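Glutathione S-transferase enzyme with thioredoxin-like domain (Xenorhabdus nematophila, PDB 4L8E) is a member of the glutathione transferase family that binds glutathione, and probably conjugates or reduces substrates with its thiol. Local coordinates at residues Thr122-Trp127 with Glu185-Asp190. Numbering follows the deposited sequence.
Sequences TEQLQW and EYSIAD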
loop_
_atom_site.group_PDB
_atom_site.type_symbol
_atom_site.label_atom_id
_atom_site.label_comp_id
_atom_site.label_asym_id
_atom_site.label_seq_id
_atom_site.Cartn_x
_atom_site.Cartn_y
_atom_site.Cartn_z
ATOM N N THR A 122 -9.695 -3.616 -11.809
ATOM C CA THR A 122 -8.941 -4.491 -10.926
ATOM C C THR A 122 -7.465 -4.424 -11.305
ATOM O O THR A 122 -6.606 -4.393 -10.437
ATOM C CB THR A 122 -9.475 -5.900 -10.963
ATOM O OG1 THR A 122 -10.827 -5.901 -10.492
ATOM C CG2 THR A 122 -8.640 -6.833 -10.075
ATOM N N GLU A 123 -7.168 -4.395 -12.600
ATOM C CA GLU A 123 -5.785 -4.279 -13.050
ATOM C C GLU A 123 -5.169 -2.960 -12.614
ATOM O O GLU A 123 -4.037 -2.923 -12.115
ATOM C CB GLU A 123 -5.682 -4.478 -14.566
ATOM C CG GLU A 123 -4.275 -4.470 -15.088
ATOM C CD GLU A 123 -3.497 -5.765 -14.850
ATOM O OE1 GLU A 123 -4.088 -6.792 -14.407
ATOM O OE2 GLU A 123 -2.264 -5.739 -15.112
ATOM N N GLN A 124 -5.910 -1.864 -12.777
ATOM C CA GLN A 124 -5.445 -0.564 -12.308
ATOM C C GLN A 124 -5.184 -0.555 -10.812
ATOM O O GLN A 124 -4.175 -0.045 -10.367
ATOM C CB GLN A 124 -6.455 0.514 -12.696
ATOM C CG GLN A 124 -6.526 0.692 -14.169
ATOM C CD GLN A 124 -7.705 1.491 -14.630
ATOM O OE1 GLN A 124 -8.678 1.648 -13.905
ATOM N NE2 GLN A 124 -7.641 1.978 -15.864
ATOM N N LEU A 125 -6.086 -1.147 -10.035
ATOM C CA LEU A 125 -5.963 -1.114 -8.592
ATOM C C LEU A 125 -4.801 -2.006 -8.126
ATOM O O LEU A 125 -4.109 -1.675 -7.166
ATOM C CB LEU A 125 -7.275 -1.536 -7.938
ATOM C CG LEU A 125 -8.409 -0.515 -8.043
ATOM C CD1 LEU A 125 -9.701 -1.134 -7.595
ATOM C CD2 LEU A 125 -8.071 0.734 -7.214
ATOM N N GLN A 126 -4.584 -3.127 -8.800
ATOM C CA GLN A 126 -3.454 -3.975 -8.470
ATOM C C GLN A 126 -2.160 -3.163 -8.526
ATOM O O GLN A 126 -1.306 -3.235 -7.647
ATOM C CB GLN A 126 -3.430 -5.141 -9.463
ATOM C CG GLN A 126 -2.187 -5.917 -9.587
ATOM C CD GLN A 126 -2.338 -6.871 -10.761
ATOM O OE1 GLN A 126 -2.113 -6.510 -11.928
ATOM N NE2 GLN A 126 -2.814 -8.050 -10.477
ATOM N N TRP A 127 -2.020 -2.373 -9.570
ATOM C CA TRP A 127 -0.809 -1.578 -9.753
ATOM C C TRP A 127 -0.738 -0.381 -8.804
ATOM O O TRP A 127 0.348 0.004 -8.387
ATOM C CB TRP A 127 -0.626 -1.190 -11.236
ATOM C CG TRP A 127 -0.227 -2.362 -12.053
ATOM C CD1 TRP A 127 -1.001 -3.053 -12.923
ATOM C CD2 TRP A 127 1.053 -3.030 -12.038
ATOM N NE1 TRP A 127 -0.288 -4.110 -13.467
ATOM C CE2 TRP A 127 0.976 -4.105 -12.933
ATOM C CE3 TRP A 127 2.261 -2.798 -11.365
ATOM C CZ2 TRP A 127 2.061 -4.959 -13.179
ATOM C CZ3 TRP A 127 3.330 -3.647 -11.613
ATOM C CH2 TRP A 127 3.219 -4.714 -12.511
ATOM N N GLU A 185 -5.229 3.365 -20.736
ATOM C CA GLU A 185 -5.450 4.772 -20.438
ATOM C C GLU A 185 -4.737 5.197 -19.159
ATOM O O GLU A 185 -4.574 4.401 -18.237
ATOM C CB GLU A 185 -6.949 5.063 -20.276
ATOM C CG GLU A 185 -7.804 4.739 -21.499
ATOM C CD GLU A 185 -7.472 5.611 -22.703
ATOM O OE1 GLU A 185 -6.929 6.720 -22.504
ATOM O OE2 GLU A 185 -7.751 5.187 -23.851
ATOM N N TYR A 186 -4.323 6.460 -19.124
ATOM C CA TYR A 186 -3.771 7.062 -17.901
ATOM C C TYR A 186 -4.761 6.873 -16.749
ATOM O O TYR A 186 -5.945 7.177 -16.890
ATOM C CB TYR A 186 -3.536 8.550 -18.143
ATOM C CG TYR A 186 -2.690 9.316 -17.115
ATOM C CD1 TYR A 186 -1.398 8.954 -16.862
ATOM C CD2 TYR A 186 -3.182 10.449 -16.465
ATOM C CE1 TYR A 186 -0.598 9.649 -15.963
ATOM C CE2 TYR A 186 -2.385 11.156 -15.547
ATOM C CZ TYR A 186 -1.094 10.764 -15.329
ATOM O OH TYR A 186 -0.269 11.434 -14.449
ATOM N N SER A 187 -4.271 6.369 -15.612
ATOM C CA SER A 187 -5.123 6.113 -14.457
ATOM C C SER A 187 -4.434 6.484 -13.167
ATOM O O SER A 187 -3.262 6.860 -13.157
ATOM C CB SER A 187 -5.549 4.642 -14.394
ATOM O OG SER A 187 -4.555 3.819 -13.794
ATOM N N ILE A 188 -5.138 6.292 -12.062
ATOM C CA ILE A 188 -4.550 6.577 -10.763
ATOM C C ILE A 188 -3.324 5.702 -10.474
ATOM O O ILE A 188 -2.492 6.079 -9.661
ATOM C CB ILE A 188 -5.580 6.523 -9.594
ATOM C CG1 ILE A 188 -6.255 5.169 -9.495
ATOM C CG2 ILE A 188 -6.600 7.660 -9.710
ATOM C CD1 ILE A 188 -7.201 5.084 -8.307
ATOM N N ALA A 189 -3.187 4.570 -11.158
ATOM C CA ALA A 189 -1.971 3.748 -11.016
ATOM C C ALA A 189 -0.751 4.539 -11.529
ATOM O O ALA A 189 0.277 4.600 -10.875
ATOM C CB ALA A 189 -2.117 2.448 -11.753
ATOM N N ASP A 190 -0.892 5.151 -12.691
ATOM C CA ASP A 190 0.188 5.938 -13.269
ATOM C C ASP A 190 0.480 7.188 -12.426
ATOM O O ASP A 190 1.647 7.580 -12.221
ATOM C CB ASP A 190 -0.168 6.375 -14.680
ATOM C CG ASP A 190 -0.504 5.228 -15.581
ATOM O OD1 ASP A 190 0.441 4.576 -16.124
ATOM O OD2 ASP A 190 -1.724 4.996 -15.771
HETATM O O HOH W 1 -5.128 2.090 -17.481
#
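The capping box that starts helix 188-197 meets helix 118-145 here, where the Ser187 and Ala189 side chains face Gln124 and Trp127. An N-capping box at this place is a hallmark of the glutathione transferase C-terminal domain. Ser187 OG accepts from Ala189 N at 3.1 Å. In return Asp190 OD2 accepts from Ser187 N at 2.9 Å, met on its anti side and 15° out of the carboxylate plane. The Ser187 chi1 of 83° sets OG between the backbone N and the carbonyl carbon, from where it can cap the helix.

The Gln124 side chain runs alongside this cap. Its CG lies 3.7 Å from Ser187 OG, and its amide lies over Ser187 CB. The chain is extended beyond CG (chi2 167°), which carries the amide across the serine. There NE2 donates to a water at 3.0 Å. The water donates to Glu185 O and links the segments, though its 2.5 Å to that atom is doubtfully short. Gln124 OE1 accepts from Ser115 N, so both ends of the amide are held. Further along, Ala189 CB rests 3.5 Å from Gln124 O and 4.0 Å from Trp127 CB. The indole extends beyond this contact, where its NE1 donates to Glu123 OE2 at 3.0 Å, one turn back.

Asp190 OD1 accepts from Leu181 N and Trp216 NE1, tying the cap to the loop before it and to helix 211-221. Ile188 packs on helices 37-49 and 99-110. The indole of Trp127 reaches helix 154-175 and meets Phe97 of the second subunit edge-to-face.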